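Local atomic coordinates of SusD superfamily protein (Bacteroides fragilis NCTC 9343, PDB entry 3NQP), a protein that probably binds glycans at the bacterial outer membrane for uptake by a partner transporter. Residues A[292-298]-A[339-344]; A[431-435]-A[459-463]. All coordinates share one frame. Where two conformers were deposited one is given. Residues are numbered along the deposited sequence.

Contact 1. Residues A[292-298]-A[339-344]; sequences TKNRYQA and IASYNK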
loop_
_atom_site.group_PDB
_atom_site.type_symbol
_atom_site.label_atom_id
_atom_site.label_comp_id
_atom_site.label_asym_id
_atom_site.label_seq_id
_atom_site.Cartn_x
_atom_site.Cartn_y
_atom_site.Cartn_z
ATOM N N THR A 292 3.868 -24.703 -13.257
ATOM C CA THR A 292 4.164 -24.868 -11.809
ATOM C C THR A 292 3.651 -26.213 -11.261
ATOM O O THR A 292 4.348 -26.882 -10.513
ATOM C CB THR A 292 3.598 -23.675 -10.956
ATOM O OG1 THR A 292 4.120 -22.433 -11.466
ATOM C CG2 THR A 292 3.956 -23.797 -9.484
ATOM N N LYS A 293 2.454 -26.624 -11.664
ATOM C CA LYS A 293 1.835 -27.868 -11.150
ATOM C C LYS A 293 2.686 -29.100 -11.331
ATOM O O LYS A 293 2.516 -30.061 -10.573
ATOM C CB LYS A 293 0.468 -28.144 -11.760
ATOM C CG LYS A 293 0.445 -28.211 -13.301
ATOM C CD LYS A 293 -0.883 -28.750 -13.845
ATOM C CE LYS A 293 -0.897 -28.822 -15.406
ATOM N NZ LYS A 293 -0.945 -27.468 -16.130
ATOM N N ASN A 294 3.574 -29.091 -12.316
ATOM C CA ASN A 294 4.431 -30.251 -12.593
ATOM C C ASN A 294 5.801 -30.123 -11.954
ATOM O O ASN A 294 6.621 -30.972 -12.137
ATOM C CB ASN A 294 4.571 -30.477 -14.103
ATOM C CG ASN A 294 3.230 -30.746 -14.766
ATOM O OD1 ASN A 294 2.417 -31.507 -14.254
ATOM N ND2 ASN A 294 2.990 -30.090 -15.874
ATOM N N ARG A 295 6.054 -29.062 -11.198
ATOM C CA ARG A 295 7.322 -28.939 -10.514
ATOM C C ARG A 295 7.087 -29.492 -9.088
ATOM O O ARG A 295 6.126 -30.272 -8.867
ATOM C CB ARG A 295 7.814 -27.490 -10.530
ATOM C CG ARG A 295 8.070 -26.977 -11.930
ATOM C CD ARG A 295 9.010 -25.773 -12.060
ATOM N NE ARG A 295 9.177 -25.536 -13.496
ATOM C CZ ARG A 295 8.374 -24.771 -14.240
ATOM N NH1 ARG A 295 7.384 -24.069 -13.692
ATOM N NH2 ARG A 295 8.563 -24.684 -15.547
ATOM N N TYR A 296 7.948 -29.121 -8.143
ATOM C CA TYR A 296 7.979 -29.755 -6.839
ATOM C C TYR A 296 7.889 -28.748 -5.701
ATOM O O TYR A 296 8.253 -27.607 -5.833
ATOM C CB TYR A 296 9.242 -30.613 -6.684
ATOM C CG TYR A 296 9.330 -31.662 -7.740
ATOM C CD1 TYR A 296 8.755 -32.901 -7.547
ATOM C CD2 TYR A 296 9.903 -31.382 -8.986
ATOM C CE1 TYR A 296 8.775 -33.861 -8.546
ATOM C CE2 TYR A 296 9.927 -32.336 -9.994
ATOM C CZ TYR A 296 9.348 -33.572 -9.767
ATOM O OH TYR A 296 9.390 -34.560 -10.737
ATOM N N GLN A 297 7.373 -29.227 -4.579
ATOM C CA GLN A 297 7.401 -28.530 -3.317
ATOM C C GLN A 297 8.709 -28.814 -2.599
ATOM O O GLN A 297 9.443 -29.742 -2.955
ATOM C CB GLN A 297 6.233 -29.009 -2.459
ATOM C CG GLN A 297 4.920 -29.031 -3.235
ATOM C CD GLN A 297 3.726 -29.342 -2.370
ATOM O OE1 GLN A 297 3.532 -28.715 -1.338
ATOM N NE2 GLN A 297 2.888 -30.256 -2.821
ATOM N N ALA A 298 8.932 -28.050 -1.541
ATOM C CA ALA A 298 10.102 -28.113 -0.699
ATOM C C ALA A 298 10.344 -29.508 -0.146
ATOM O O ALA A 298 11.490 -29.886 0.016
ATOM C CB ALA A 298 9.999 -27.061 0.505
ATOM N N ILE A 339 4.561 -19.646 -1.058
ATOM C CA ILE A 339 4.928 -21.046 -1.241
ATOM C C ILE A 339 5.945 -21.078 -2.369
ATOM O O ILE A 339 5.844 -20.326 -3.335
ATOM C CB ILE A 339 3.716 -22.000 -1.568
ATOM C CG1 ILE A 339 4.162 -23.482 -1.502
ATOM C CG2 ILE A 339 3.035 -21.617 -2.920
ATOM C CD1 ILE A 339 2.972 -24.556 -1.611
ATOM N N ALA A 340 6.952 -21.946 -2.247
ATOM C CA ALA A 340 8.001 -22.033 -3.266
ATOM C C ALA A 340 7.766 -23.255 -4.167
ATOM O O ALA A 340 7.281 -24.308 -3.719
ATOM C CB ALA A 340 9.371 -22.124 -2.577
ATOM N N SER A 341 8.136 -23.125 -5.436
ATOM C CA SER A 341 8.148 -24.264 -6.349
ATOM C C SER A 341 9.592 -24.493 -6.771
ATOM O O SER A 341 10.367 -23.539 -6.951
ATOM C CB SER A 341 7.217 -24.038 -7.555
ATOM O OG SER A 341 7.562 -22.897 -8.340
ATOM N N TYR A 342 9.936 -25.756 -6.945
ATOM C CA TYR A 342 11.318 -26.187 -7.175
ATOM C C TYR A 342 11.439 -27.076 -8.430
ATOM O O TYR A 342 10.561 -27.869 -8.711
ATOM C CB TYR A 342 11.823 -27.017 -5.992
ATOM C CG TYR A 342 11.920 -26.267 -4.700
ATOM C CD1 TYR A 342 10.794 -26.032 -3.921
ATOM C CD2 TYR A 342 13.132 -25.740 -4.271
ATOM C CE1 TYR A 342 10.889 -25.319 -2.746
ATOM C CE2 TYR A 342 13.227 -25.041 -3.121
ATOM C CZ TYR A 342 12.115 -24.827 -2.356
ATOM O OH TYR A 342 12.220 -24.099 -1.177
ATOM N N ASN A 343 12.552 -26.933 -9.139
ATOM C CA ASN A 343 13.050 -27.947 -10.072
ATOM C C ASN A 343 13.759 -29.020 -9.304
ATOM O O ASN A 343 14.314 -28.743 -8.253
ATOM C CB ASN A 343 14.104 -27.337 -10.989
ATOM C CG ASN A 343 13.583 -27.022 -12.330
ATOM O OD1 ASN A 343 12.526 -27.525 -12.717
ATOM N ND2 ASN A 343 14.340 -26.204 -13.093
ATOM N N LYS A 344 13.734 -30.236 -9.843
ATOM C CA LYS A 344 14.441 -31.365 -9.280
ATOM C C LYS A 344 15.416 -31.810 -10.347
ATOM O O LYS A 344 15.029 -32.019 -11.501
ATOM C CB LYS A 344 13.478 -32.499 -8.931
ATOM C CG LYS A 344 14.167 -33.831 -8.745
ATOM C CD LYS A 344 13.404 -34.761 -7.815
ATOM C CE LYS A 344 12.397 -35.595 -8.564
ATOM N NZ LYS A 344 11.824 -36.657 -7.711
HETATM O O HOH W 1 7.013 -22.761 -11.090
HETATM O O HOH W 2 11.316 -26.890 -15.022
HETATM O O HOH W 3 7.110 -25.532 -1.314
#
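A single antiparallel bridge joins the loop 292-298 to residues 339-344 of strand 338-344. It is a hydrogen-bonded pair: Tyr296 N donates to Tyr342 O at 3.0 Å, and Tyr342 N to Tyr296 O at 2.7 Å, while Ser341 CA adds a CA-H...O contact to Tyr296 O at 3.4 Å. Apolar contact flanks this bridge. Lys344 CE makes an off-centre CH-pi contact 4.3 Å from the centroid of the Tyr296 ring, and Ala298 CB lies 3.8 Å from Tyr342 CE1. Beyond that pair, water joins the segments: one molecule links Thr292 OG1, Arg295 NH1 and Ser341 OG, a second joins Arg295 NE to Asn343 OD1, and a third connects Ala298 N with Ala340 O. Thr292 OG1 also hydrogen-bonds Asp61 OD1, Arg295 NH1 Ser291 OG, and Ser341 OG His357 NE2. Strand 338-344 pairs antiparallel with 351-358, whose Tyr354 forms a cation-pi contact with Arg295; the loop thus adds one backbone pair to an edge of this hairpin, the contact's centre lying about 29 Å from the chain's centre.

Contact 2. Residues A[431-435]-A[459-463]; sequences FTTNE and MTLTK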
loop_
_atom_site.group_PDB
_atom_site.type_symbol
_atom_site.label_atom_id
_atom_site.label_comp_id
_atom_site.label_asym_id
_atom_site.label_seq_id
_atom_site.Cartn_x
_atom_site.Cartn_y
_atom_site.Cartn_z
ATOM N N PHE A 431 22.838 6.499 10.696
ATOM C CA PHE A 431 21.571 6.804 10.058
ATOM C C PHE A 431 21.271 5.827 8.931
ATOM O O PHE A 431 20.148 5.332 8.807
ATOM C CB PHE A 431 21.551 8.232 9.504
ATOM C CG PHE A 431 20.235 8.613 8.881
ATOM C CD1 PHE A 431 19.937 8.247 7.562
ATOM C CD2 PHE A 431 19.300 9.347 9.597
ATOM C CE1 PHE A 431 18.710 8.566 6.978
ATOM C CE2 PHE A 431 18.054 9.681 9.003
ATOM C CZ PHE A 431 17.778 9.286 7.682
ATOM N N THR A 432 22.273 5.526 8.116
ATOM C CA THR A 432 22.067 4.691 6.937
ATOM C C THR A 432 21.650 3.287 7.368
ATOM O O THR A 432 20.750 2.665 6.792
ATOM C CB THR A 432 23.333 4.608 6.064
ATOM O OG1 THR A 432 23.700 5.927 5.600
ATOM C CG2 THR A 432 23.088 3.722 4.823
ATOM N N THR A 433 22.329 2.760 8.374
ATOM C CA THR A 433 22.053 1.358 8.783
ATOM C C THR A 433 20.603 1.294 9.278
ATOM O O THR A 433 19.877 0.364 8.956
ATOM C CB THR A 433 23.025 0.915 9.861
ATOM O OG1 THR A 433 24.341 1.085 9.363
ATOM C CG2 THR A 433 22.822 -0.606 10.299
ATOM N N ASN A 434 20.193 2.287 10.075
ATOM C CA ASN A 434 18.843 2.394 10.577
ATOM C C ASN A 434 17.811 2.535 9.457
ATOM O O ASN A 434 16.804 1.829 9.454
ATOM C CB ASN A 434 18.676 3.597 11.499
ATOM C CG ASN A 434 19.294 3.396 12.891
ATOM O OD1 ASN A 434 19.354 2.277 13.436
ATOM N ND2 ASN A 434 19.754 4.494 13.465
ATOM N N GLU A 435 18.013 3.478 8.535
ATOM C CA GLU A 435 17.045 3.673 7.422
ATOM C C GLU A 435 16.879 2.385 6.619
ATOM O O GLU A 435 15.761 1.969 6.304
ATOM C CB GLU A 435 17.501 4.811 6.502
ATOM C CG GLU A 435 16.415 5.360 5.652
ATOM C CD GLU A 435 15.618 6.466 6.337
ATOM O OE1 GLU A 435 15.546 6.504 7.589
ATOM O OE2 GLU A 435 15.058 7.311 5.619
HETATM N N MSE A 459 12.349 7.471 1.736
HETATM C CA MSE A 459 13.499 7.220 2.587
HETATM C C MSE A 459 14.767 7.679 1.869
HETATM O O MSE A 459 14.846 7.728 0.637
HETATM C CB MSE A 459 13.569 5.735 3.001
HETATM C CG MSE A 459 12.297 5.294 3.709
HETATM SE SE MSE A 459 12.360 3.517 4.384
HETATM C CE MSE A 459 13.169 3.886 6.083
ATOM N N THR A 460 15.739 8.075 2.678
ATOM C CA THR A 460 16.969 8.688 2.202
ATOM C C THR A 460 18.198 7.955 2.750
ATOM O O THR A 460 18.150 7.337 3.829
ATOM C CB THR A 460 17.048 10.170 2.616
ATOM O OG1 THR A 460 16.999 10.292 4.047
ATOM C CG2 THR A 460 15.889 11.018 1.996
ATOM N N LEU A 461 19.321 8.051 2.048
ATOM C CA LEU A 461 20.467 7.245 2.415
ATOM C C LEU A 461 21.097 7.819 3.698
ATOM O O LEU A 461 21.629 7.081 4.520
ATOM C CB LEU A 461 21.464 7.215 1.261
ATOM C CG LEU A 461 22.618 6.225 1.368
ATOM C CD1 LEU A 461 22.037 4.771 1.196
ATOM C CD2 LEU A 461 23.713 6.613 0.332
ATOM N N THR A 462 21.062 9.156 3.808
ATOM C CA THR A 462 21.536 9.892 4.954
ATOM C C THR A 462 20.507 10.976 5.295
ATOM O O THR A 462 19.618 11.260 4.486
ATOM C CB THR A 462 22.892 10.568 4.691
ATOM O OG1 THR A 462 22.811 11.380 3.530
ATOM C CG2 THR A 462 23.990 9.533 4.492
ATOM N N LYS A 463 20.613 11.543 6.507
ATOM C CA LYS A 463 19.677 12.554 6.946
ATOM C C LYS A 463 19.796 13.691 5.980
ATOM O O LYS A 463 20.861 14.192 5.774
ATOM C CB LYS A 463 19.999 13.056 8.350
ATOM C CG LYS A 463 18.924 14.024 8.901
ATOM C CD LYS A 463 19.176 14.298 10.370
ATOM C CE LYS A 463 18.230 15.362 10.898
ATOM N NZ LYS A 463 18.649 16.714 10.501
#
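Segment 431-435 is the first turn of helix 431-445, closed by the Glu435 N to Phe431 O bond of 2.8 Å, whereas 459-463 is irregular, Met459 being the first residue to leave helical geometry after helix 452-458. The backbones come closest at Thr432 and Leu461, whose CA atoms are 5.4 Å apart. Two side chains of the helix accordingly bind loop backbone: Thr432 OG1 donates to Leu461 O at 2.6 Å, and Glu435 OE2 accepts from Thr460 N at 3.1 Å. Within the loop, Thr460 OG1 donates to Thr462 O (2.8 Å). The Phe431 ring presents one face to Lys463, whose CB sits 4.2 Å from the ring centroid in a CH-pi contact. The contact joins helix start to loop in the helical SusD region, where Met395 of helix 382-396 touches Phe431 and Asn394 donates to Glu435 OE1; OE2 also forms a salt bridge with Lys216. The buried carboxylate is thus charge-balanced, and the two bonds give Leu461 O and Thr460 N of an irregular segment partners from helix side chains.

How the contacts relate
Both contacts fall within the same SusD family region but hold different elements, their centres 38 Å apart and their nearest atoms about 25 Å apart. The centre of contact 1 is about 29 Å from the centre of the chain, that of contact 2 about 21 Å, though each mixes buried and exposed residues. Their chemistry differs accordingly. In contact 1 a loop pairs main chain to main chain with a hairpin strand, and bridging waters join polar side chains and, in one case, main-chain groups. Contact 2 instead ties a loop to the start of a helix through direct hydrogen bonds between helix side chains and loop backbone, one of them to a buried carboxylate. Along the chain, contact 1 closes before contact 2 opens.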